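Local coordinates for dihydrodipicolinate synthase family protein (Sinorhizobium meliloti, PDB 4DNH), which is of unknown function but folds as a TIM barrel and is probably related to the dihydrodipicolinate synthase family, at residues R159-A164 / E200-N205; I188-E193 / K213-V218; V130-I135 / I172-R177. All blocks are in the same frame, centred on the assembly; numbering follows the deposited sequence.

Interaction 1 of 3, residues R159-A164 / E200-N205; sequences RALAAA and EGYWGN
Leu161 and Ala162, on the short helix 159-164, rest against the ring of Tyr202, which stands in the loop 200-205. The methyl of Ala162 lies at the ring edge, close to its plane, with CB 4.0 Å from Tyr202 CD1. At the far end of the same ring, Leu161 CD2 comes within 3.6 Å of Tyr202 OH and 4.2 Å of Tyr202 CZ, the two side chains crossing at about a right angle. Tyr202 reaches both because, with CG anti to the backbone N (chi1 -153°), the ring is brought alongside helix 159-164, although the bond from CA to CB itself runs across the gap. The loop follows the barrel strand 186-191 in a TIM-barrel fold, and Gly201 to Gly204 make a type II beta turn, closed by a bond of 3.2 Å from Gly204 N to Gly201 O. No hydrogen bond joins the two segments; the Tyr202 hydroxyl instead bonds Tyr175 OH and Ser158 N, so it is held by two hydrogen bonds while the Ala162 methyl packs at the ring edge. Within the loop, Tyr202 CD2 lies 3.7 Å above one face of the Trp203 indole, offset toward the rim.

Interaction 2 of 3, residues I188-E193 / K213-V218; sequences IHWLGE and KTCLDV
Trp190 and Cys215 meet inside a beta-alpha-beta unit of the barrel, in which strand 186-191 leads through helix 208-221 to strand 226-232; segment 213-218 is part of that helix and covers the outer side of the strand. The contact is made of sulfur-aromatic and aliphatic packing, with no hydrogen bond across the segments. In the sulfur-aromatic part, Cys215 SG sits 5.3 Å from the centroid of the six-membered ring of Trp190, on a line 47° off the ring normal, an oblique approach. Its nearest atom on the indole is Trp190 CE3, 4.3 Å from Cys215 SG. With the thiol anti to the backbone N (chi1 -176°), the sulfur projects from the helix to the strand. The same indole meets the ring of Trp203 edge-to-face, and Cys215 also touches Ile229 of the next strand, which places the sulfur in a buried layer between sheet and helix. The aliphatic part lies one helical turn on, where Val218 faces Ile188. Ile188 and Trp190 alternate with His189, whose side chain points to the other side of the sheet. Leu179 of helix 168-181 packs against Ile188 and Val218, whose own touch is light, Ile188 CD1 lying 4.5 Å from Val218 CG1.

Interaction 3 of 3, residues V130-I135 / I172-R177; sequences VSIDDI and IRVYDR
The first turn of helix 132-148 packs against the neighbouring helix 168-181 in the outer layer of the barrel, and Ile132 and Val174 carry most of the contact. Ile132 CG2 lies 3.8 Å from Val174 CG2, methyl against methyl, in a pair whose side chains run obliquely to each other. The branching of Val174 serves two residues: with CG1 opposite the backbone N (chi1 163°), CG2 is directed to Ile132 while CG1 approaches Ile135, whose CG2 is 4.4 Å from Val174 CG1. Ile135 and Val174 are buried and Ile132 is partly exposed. Leu161 of helix 159-164 also packs on Val174, and Ala160 and Ala164 of that helix pack on Ile135, so the short helix adjoins both partners.

The start of helix 132-148 is held by its own polar groups. Ser131 N donates to Asp134 OD2 at 3.0 Å, nearly straight at 176° but meeting the carboxylate from above its plane, and Asp134 N returns a weak bond of 3.3 Å to Ser131 OG. At the margin, Asp133 OD1 and Arg177 NH1 stand 4.9 Å apart, opposite charges that are near each other without touching. Ser131 as N-cap with Asp134 three residues on makes a capping box, the classic N-terminal closure of a helix, here at the start of one in the outer layer of the TIM barrel.

Overall arrangement
All three contacts lie on the same side of the chain's centre, in one sector of the TIM barrel. The centres of interactions 1 and 2 are about 11 Å apart, those of 1 and 3 about 12 Å, and those of 2 and 3 about 15 Å. Along the chain, interaction 3 closes before interaction 2 opens, while the segments of interaction 1 alternate with those of both. Trp203 and Tyr202 of the loop 200-205 connect them: Trp203 packs on Trp190 and Cys215 of interaction 2, and both aromatic residues meet Tyr175 of interaction 3. Strand 186-191, its following loop and four helices thus share one largely buried, aromatic-rich layer outside the sheet.

Interaction 1 of 3, residues R159-A164 / E200-N205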
loop_
_atom_site.group_PDB
_atom_site.type_symbol
_atom_site.label_atom_id
_atom_site.label_comp_id
_atom_site.label_asym_id
_atom_site.label_seq_id
_atom_site.Cartn_x
_atom_site.Cartn_y
_atom_site.Cartn_z
ATOM N N ARG A 159 15.972 -4.212 -5.756
ATOM C CA ARG A 159 17.106 -3.718 -4.959
ATOM C C ARG A 159 18.431 -4.034 -5.694
ATOM O O ARG A 159 19.274 -3.162 -5.851
ATOM C CB ARG A 159 17.077 -4.416 -3.579
ATOM C CG ARG A 159 17.016 -3.577 -2.297
ATOM C CD ARG A 159 15.729 -2.774 -2.193
ATOM N NE ARG A 159 14.877 -2.847 -0.976
ATOM C CZ ARG A 159 15.052 -3.537 0.160
ATOM N NH1 ARG A 159 14.108 -3.441 1.097
ATOM N NH2 ARG A 159 16.126 -4.301 0.377
ATOM N N ALA A 160 18.591 -5.272 -6.174
ATOM C CA ALA A 160 19.849 -5.730 -6.792
ATOM C C ALA A 160 20.142 -5.031 -8.121
ATOM O O ALA A 160 21.310 -4.790 -8.468
ATOM C CB ALA A 160 19.829 -7.238 -6.992
ATOM N N LEU A 161 19.074 -4.720 -8.855
ATOM C CA LEU A 161 19.167 -4.006 -10.122
ATOM C C LEU A 161 19.552 -2.529 -9.920
ATOM O O LEU A 161 20.421 -2.016 -10.640
ATOM C CB LEU A 161 17.871 -4.157 -10.929
ATOM C CG LEU A 161 17.790 -3.498 -12.315
ATOM C CD1 LEU A 161 18.761 -4.091 -13.332
ATOM C CD2 LEU A 161 16.369 -3.559 -12.838
ATOM N N ALA A 162 18.949 -1.866 -8.924
ATOM C CA ALA A 162 19.325 -0.476 -8.579
ATOM C C ALA A 162 20.823 -0.304 -8.241
ATOM O O ALA A 162 21.378 0.775 -8.421
ATOM C CB ALA A 162 18.452 0.070 -7.456
ATOM N N ALA A 163 21.451 -1.379 -7.758
ATOM C CA ALA A 163 22.874 -1.413 -7.418
ATOM C C ALA A 163 23.757 -1.957 -8.539
ATOM O O ALA A 163 24.944 -1.667 -8.584
ATOM C CB ALA A 163 23.084 -2.229 -6.151
ATOM N N ALA A 164 23.196 -2.755 -9.440
ATOM C CA ALA A 164 24.005 -3.320 -10.525
ATOM C C ALA A 164 23.943 -2.506 -11.819
ATOM O O ALA A 164 24.910 -2.478 -12.581
ATOM C CB ALA A 164 23.626 -4.771 -10.783
ATOM N N GLU A 200 17.387 3.810 -4.913
ATOM C CA GLU A 200 17.927 5.107 -5.283
ATOM C C GLU A 200 18.314 5.206 -6.770
ATOM O O GLU A 200 19.134 4.423 -7.273
ATOM C CB GLU A 200 19.131 5.426 -4.375
ATOM C CG GLU A 200 20.185 4.322 -4.271
ATOM C CD GLU A 200 21.260 4.587 -3.220
ATOM O OE1 GLU A 200 21.552 5.768 -2.917
ATOM O OE2 GLU A 200 21.829 3.600 -2.695
ATOM N N GLY A 201 17.716 6.177 -7.459
ATOM C CA GLY A 201 17.970 6.408 -8.883
ATOM C C GLY A 201 17.464 5.307 -9.802
ATOM O O GLY A 201 18.130 4.962 -10.778
ATOM N N TYR A 202 16.288 4.760 -9.496
ATOM C CA TYR A 202 15.706 3.690 -10.304
ATOM C C TYR A 202 15.362 4.172 -11.730
ATOM O O TYR A 202 14.974 5.334 -11.921
ATOM C CB TYR A 202 14.485 3.079 -9.603
ATOM C CG TYR A 202 14.232 1.637 -9.981
ATOM C CD1 TYR A 202 14.974 0.609 -9.411
ATOM C CD2 TYR A 202 13.251 1.302 -10.918
ATOM C CE1 TYR A 202 14.748 -0.717 -9.757
ATOM C CE2 TYR A 202 13.014 -0.020 -11.269
ATOM C CZ TYR A 202 13.762 -1.026 -10.686
ATOM O OH TYR A 202 13.537 -2.337 -11.035
ATOM N N TRP A 203 15.521 3.267 -12.705
ATOM C CA TRP A 203 15.446 3.530 -14.161
ATOM C C TRP A 203 16.729 4.041 -14.772
ATOM O O TRP A 203 16.837 4.159 -15.994
ATOM C CB TRP A 203 14.248 4.396 -14.560
ATOM C CG TRP A 203 12.930 3.830 -14.087
ATOM C CD1 TRP A 203 12.060 4.383 -13.155
ATOM C CD2 TRP A 203 12.301 2.560 -14.487
ATOM N NE1 TRP A 203 10.964 3.574 -12.968
ATOM C CE2 TRP A 203 11.044 2.470 -13.736
ATOM C CE3 TRP A 203 12.632 1.539 -15.367
ATOM C CZ2 TRP A 203 10.185 1.390 -13.863
ATOM C CZ3 TRP A 203 11.753 0.455 -15.491
ATOM C CH2 TRP A 203 10.559 0.385 -14.752
ATOM N N GLY A 204 17.713 4.343 -13.928
ATOM C CA GLY A 204 19.044 4.723 -14.386
ATOM C C GLY A 204 19.428 6.185 -14.249
ATOM O O GLY A 204 20.509 6.579 -14.681
ATOM N N ASN A 205 18.550 6.995 -13.663
ATOM C CA ASN A 205 18.853 8.407 -13.424
ATOM C C ASN A 205 18.446 8.879 -12.031
ATOM O O ASN A 205 17.380 8.517 -11.523
ATOM C CB ASN A 205 18.194 9.290 -14.480
ATOM C CG ASN A 205 18.891 10.629 -14.633
ATOM O OD1 ASN A 205 19.117 11.352 -13.660
ATOM N ND2 ASN A 205 19.245 10.965 -15.866
#

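Interaction 2 of 3, residues I188-E193 / K213-V218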
loop_
_atom_site.group_PDB
_atom_site.type_symbol
_atom_site.label_atom_id
_atom_site.label_comp_id
_atom_site.label_asym_id
_atom_site.label_seq_id
_atom_site.Cartn_x
_atom_site.Cartn_y
_atom_site.Cartn_z
ATOM N N ILE A 188 3.257 -2.273 -13.208
ATOM C CA ILE A 188 4.631 -1.926 -12.890
ATOM C C ILE A 188 4.659 -0.974 -11.710
ATOM O O ILE A 188 3.897 -0.008 -11.635
ATOM C CB ILE A 188 5.354 -1.296 -14.097
ATOM C CG1 ILE A 188 5.596 -2.358 -15.172
ATOM C CG2 ILE A 188 6.666 -0.647 -13.665
ATOM C CD1 ILE A 188 6.341 -1.858 -16.390
ATOM N N HIS A 189 5.556 -1.248 -10.781
ATOM C CA HIS A 189 5.653 -0.429 -9.604
ATOM C C HIS A 189 6.944 0.356 -9.547
ATOM O O HIS A 189 8.042 -0.205 -9.514
ATOM C CB HIS A 189 5.450 -1.288 -8.381
ATOM C CG HIS A 189 5.369 -0.511 -7.101
ATOM N ND1 HIS A 189 5.582 -1.076 -5.905
ATOM C CD2 HIS A 189 5.099 0.837 -6.864
ATOM C CE1 HIS A 189 5.453 -0.145 -4.946
ATOM N NE2 HIS A 189 5.154 1.025 -5.536
ATOM N N TRP A 190 6.794 1.679 -9.578
ATOM C CA TRP A 190 7.877 2.615 -9.330
ATOM C C TRP A 190 7.783 3.106 -7.905
ATOM O O TRP A 190 7.002 4.004 -7.590
ATOM C CB TRP A 190 7.792 3.767 -10.311
ATOM C CG TRP A 190 8.988 4.674 -10.264
ATOM C CD1 TRP A 190 10.075 4.607 -9.394
ATOM C CD2 TRP A 190 9.237 5.856 -11.093
ATOM N NE1 TRP A 190 10.954 5.623 -9.635
ATOM C CE2 TRP A 190 10.511 6.410 -10.643
ATOM C CE3 TRP A 190 8.560 6.479 -12.131
ATOM C CZ2 TRP A 190 11.069 7.546 -11.226
ATOM C CZ3 TRP A 190 9.128 7.620 -12.714
ATOM C CH2 TRP A 190 10.350 8.139 -12.268
ATOM N N LEU A 191 8.575 2.486 -7.030
ATOM C CA LEU A 191 8.611 2.776 -5.602
ATOM C C LEU A 191 9.726 3.788 -5.308
ATOM O O LEU A 191 10.888 3.511 -5.593
ATOM C CB LEU A 191 8.880 1.465 -4.849
ATOM C CG LEU A 191 8.831 1.313 -3.318
ATOM C CD1 LEU A 191 7.489 1.745 -2.744
ATOM C CD2 LEU A 191 9.122 -0.132 -2.939
ATOM N N GLY A 192 9.379 4.945 -4.745
ATOM C CA GLY A 192 10.373 5.994 -4.436
ATOM C C GLY A 192 11.296 5.708 -3.249
ATOM O O GLY A 192 11.017 4.828 -2.430
ATOM N N GLU A 193 12.397 6.458 -3.168
ATOM C CA GLU A 193 13.441 6.242 -2.151
ATOM C C GLU A 193 13.038 6.541 -0.704
ATOM O O GLU A 193 13.712 6.108 0.239
ATOM C CB GLU A 193 14.768 6.959 -2.494
ATOM C CG GLU A 193 14.657 8.357 -3.084
ATOM C CD GLU A 193 14.591 8.338 -4.605
ATOM O OE1 GLU A 193 13.502 8.622 -5.153
ATOM O OE2 GLU A 193 15.618 8.023 -5.253
ATOM N N LYS A 213 11.348 9.249 -18.381
ATOM C CA LYS A 213 11.563 8.988 -19.818
ATOM C C LYS A 213 11.838 7.509 -20.114
ATOM O O LYS A 213 11.232 6.925 -21.008
ATOM C CB LYS A 213 12.729 9.848 -20.331
ATOM C CG LYS A 213 12.844 9.987 -21.845
ATOM C CD LYS A 213 14.267 10.373 -22.238
ATOM C CE LYS A 213 14.321 11.657 -23.064
ATOM N NZ LYS A 213 13.727 11.535 -24.427
ATOM N N THR A 214 12.758 6.920 -19.352
ATOM C CA THR A 214 13.122 5.518 -19.495
ATOM C C THR A 214 11.931 4.634 -19.158
ATOM O O THR A 214 11.701 3.616 -19.815
ATOM C CB THR A 214 14.279 5.145 -18.550
ATOM O OG1 THR A 214 15.258 6.185 -18.553
ATOM C CG2 THR A 214 14.940 3.842 -18.973
ATOM N N CYS A 215 11.184 5.030 -18.130
ATOM C CA CYS A 215 10.039 4.270 -17.648
ATOM C C CYS A 215 8.919 4.256 -18.685
ATOM O O CYS A 215 8.361 3.194 -18.994
ATOM C CB CYS A 215 9.533 4.859 -16.338
ATOM S SG CYS A 215 8.193 3.904 -15.612
ATOM N N LEU A 216 8.613 5.438 -19.221
ATOM C CA LEU A 216 7.653 5.585 -20.302
ATOM C C LEU A 216 8.022 4.732 -21.517
ATOM O O LEU A 216 7.155 4.083 -22.103
ATOM C CB LEU A 216 7.497 7.062 -20.700
ATOM C CG LEU A 216 6.654 7.943 -19.766
ATOM C CD1 LEU A 216 6.640 9.391 -20.224
ATOM C CD2 LEU A 216 5.226 7.413 -19.634
ATOM N N ASP A 217 9.307 4.724 -21.871
ATOM C CA ASP A 217 9.809 3.951 -23.014
ATOM C C ASP A 217 9.520 2.444 -22.888
ATOM O O ASP A 217 9.135 1.796 -23.864
ATOM C CB ASP A 217 11.312 4.212 -23.234
ATOM C CG ASP A 217 11.591 5.543 -23.944
ATOM O OD1 ASP A 217 10.648 6.189 -24.462
ATOM O OD2 ASP A 217 12.771 5.945 -24.001
ATOM N N VAL A 218 9.695 1.899 -21.684
ATOM C CA VAL A 218 9.385 0.496 -21.398
ATOM C C VAL A 218 7.900 0.188 -21.626
ATOM O O VAL A 218 7.568 -0.782 -22.311
ATOM C CB VAL A 218 9.776 0.109 -19.954
ATOM C CG1 VAL A 218 9.370 -1.323 -19.665
ATOM C CG2 VAL A 218 11.271 0.294 -19.722
#

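Interaction 3 of 3, residues V130-I135 / I172-R177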
loop_
_atom_site.group_PDB
_atom_site.type_symbol
_atom_site.label_atom_id
_atom_site.label_comp_id
_atom_site.label_asym_id
_atom_site.label_seq_id
_atom_site.Cartn_x
_atom_site.Cartn_y
_atom_site.Cartn_z
ATOM N N VAL A 130 26.801 -9.267 -8.392
ATOM C CA VAL A 130 25.498 -9.754 -8.812
ATOM C C VAL A 130 25.288 -9.302 -10.256
ATOM O O VAL A 130 25.404 -8.116 -10.559
ATOM C CB VAL A 130 24.385 -9.201 -7.890
ATOM C CG1 VAL A 130 23.050 -9.104 -8.614
ATOM C CG2 VAL A 130 24.252 -10.059 -6.638
ATOM N N SER A 131 24.990 -10.248 -11.146
ATOM C CA SER A 131 24.894 -9.962 -12.588
ATOM C C SER A 131 23.453 -9.734 -13.042
ATOM O O SER A 131 22.509 -10.064 -12.320
ATOM C CB SER A 131 25.552 -11.082 -13.414
ATOM O OG SER A 131 24.837 -12.309 -13.308
ATOM N N ILE A 132 23.296 -9.171 -14.239
ATOM C CA ILE A 132 21.980 -8.990 -14.868
ATOM C C ILE A 132 21.227 -10.319 -15.032
ATOM O O ILE A 132 20.014 -10.375 -14.811
ATOM C CB ILE A 132 22.106 -8.236 -16.216
ATOM C CG1 ILE A 132 22.553 -6.792 -15.971
ATOM C CG2 ILE A 132 20.797 -8.260 -16.998
ATOM C CD1 ILE A 132 23.511 -6.271 -17.027
ATOM N N ASP A 133 21.953 -11.377 -15.398
ATOM C CA ASP A 133 21.396 -12.734 -15.505
ATOM C C ASP A 133 20.832 -13.222 -14.163
ATOM O O ASP A 133 19.715 -13.743 -14.104
ATOM C CB ASP A 133 22.458 -13.717 -16.020
ATOM C CG ASP A 133 22.647 -13.649 -17.531
ATOM O OD1 ASP A 133 21.652 -13.421 -18.260
ATOM O OD2 ASP A 133 23.794 -13.843 -17.999
ATOM N N ASP A 134 21.613 -13.031 -13.097
ATOM C CA ASP A 134 21.183 -13.336 -11.741
ATOM C C ASP A 134 19.854 -12.655 -11.433
ATOM O O ASP A 134 18.997 -13.239 -10.752
ATOM C CB ASP A 134 22.226 -12.876 -10.718
ATOM C CG ASP A 134 23.542 -13.612 -10.841
ATOM O OD1 ASP A 134 23.584 -14.688 -11.479
ATOM O OD2 ASP A 134 24.543 -13.103 -10.286
ATOM N N ILE A 135 19.696 -11.428 -11.942
ATOM C CA ILE A 135 18.519 -10.593 -11.665
ATOM C C ILE A 135 17.314 -11.120 -12.434
ATOM O O ILE A 135 16.221 -11.235 -11.874
ATOM C CB ILE A 135 18.779 -9.092 -11.973
ATOM C CG1 ILE A 135 19.726 -8.479 -10.924
ATOM C CG2 ILE A 135 17.478 -8.306 -12.029
ATOM C CD1 ILE A 135 20.558 -7.311 -11.425
ATOM N N ILE A 172 16.153 -1.289 -19.437
ATOM C CA ILE A 172 15.452 -1.596 -20.677
ATOM C C ILE A 172 15.543 -3.097 -20.965
ATOM O O ILE A 172 14.528 -3.722 -21.240
ATOM C CB ILE A 172 15.952 -0.723 -21.860
ATOM C CG1 ILE A 172 15.461 0.717 -21.691
ATOM C CG2 ILE A 172 15.458 -1.266 -23.194
ATOM C CD1 ILE A 172 16.402 1.778 -22.231
ATOM N N ARG A 173 16.747 -3.664 -20.859
ATOM C CA ARG A 173 16.985 -5.087 -21.140
ATOM C C ARG A 173 16.269 -6.021 -20.166
ATOM O O ARG A 173 15.673 -7.018 -20.581
ATOM C CB ARG A 173 18.481 -5.404 -21.154
ATOM C CG ARG A 173 19.172 -5.081 -22.471
ATOM C CD ARG A 173 20.672 -4.930 -22.273
ATOM N NE ARG A 173 21.227 -3.834 -23.073
ATOM C CZ ARG A 173 22.378 -3.213 -22.819
ATOM N NH1 ARG A 173 22.790 -2.228 -23.608
ATOM N NH2 ARG A 173 23.123 -3.563 -21.776
ATOM N N VAL A 174 16.338 -5.693 -18.875
ATOM C CA VAL A 174 15.716 -6.503 -17.833
ATOM C C VAL A 174 14.203 -6.523 -18.015
ATOM O O VAL A 174 13.614 -7.594 -18.162
ATOM C CB VAL A 174 16.137 -6.041 -16.418
ATOM C CG1 VAL A 174 15.205 -6.592 -15.350
ATOM C CG2 VAL A 174 17.568 -6.479 -16.134
ATOM N N TYR A 175 13.583 -5.349 -18.049
ATOM C CA TYR A 175 12.139 -5.258 -18.281
ATOM C C TYR A 175 11.710 -5.748 -19.681
ATOM O O TYR A 175 10.546 -6.078 -19.903
ATOM C CB TYR A 175 11.639 -3.842 -17.993
ATOM C CG TYR A 175 11.576 -3.536 -16.512
ATOM C CD1 TYR A 175 12.718 -3.171 -15.810
ATOM C CD2 TYR A 175 10.372 -3.618 -15.813
ATOM C CE1 TYR A 175 12.665 -2.890 -14.456
ATOM C CE2 TYR A 175 10.310 -3.339 -14.460
ATOM C CZ TYR A 175 11.456 -2.977 -13.783
ATOM O OH TYR A 175 11.410 -2.694 -12.429
ATOM N N ASP A 176 12.655 -5.809 -20.614
ATOM C CA ASP A 176 12.381 -6.373 -21.931
ATOM C C ASP A 176 12.211 -7.898 -21.835
ATOM O O ASP A 176 11.246 -8.446 -22.378
ATOM C CB ASP A 176 13.458 -5.956 -22.951
ATOM C CG ASP A 176 13.329 -6.682 -24.292
ATOM O OD1 ASP A 176 12.217 -6.735 -24.877
ATOM O OD2 ASP A 176 14.365 -7.193 -24.772
ATOM N N ARG A 177 13.119 -8.579 -21.136
ATOM C CA ARG A 177 12.988 -10.021 -20.989
ATOM C C ARG A 177 11.823 -10.379 -20.072
ATOM O O ARG A 177 10.960 -11.174 -20.438
ATOM C CB ARG A 177 14.291 -10.692 -20.534
ATOM C CG ARG A 177 14.295 -12.203 -20.803
ATOM C CD ARG A 177 15.682 -12.751 -21.111
ATOM N NE ARG A 177 16.243 -12.174 -22.333
ATOM C CZ ARG A 177 17.521 -12.265 -22.705
ATOM N NH1 ARG A 177 18.399 -12.914 -21.947
ATOM N NH2 ARG A 177 17.927 -11.701 -23.841
#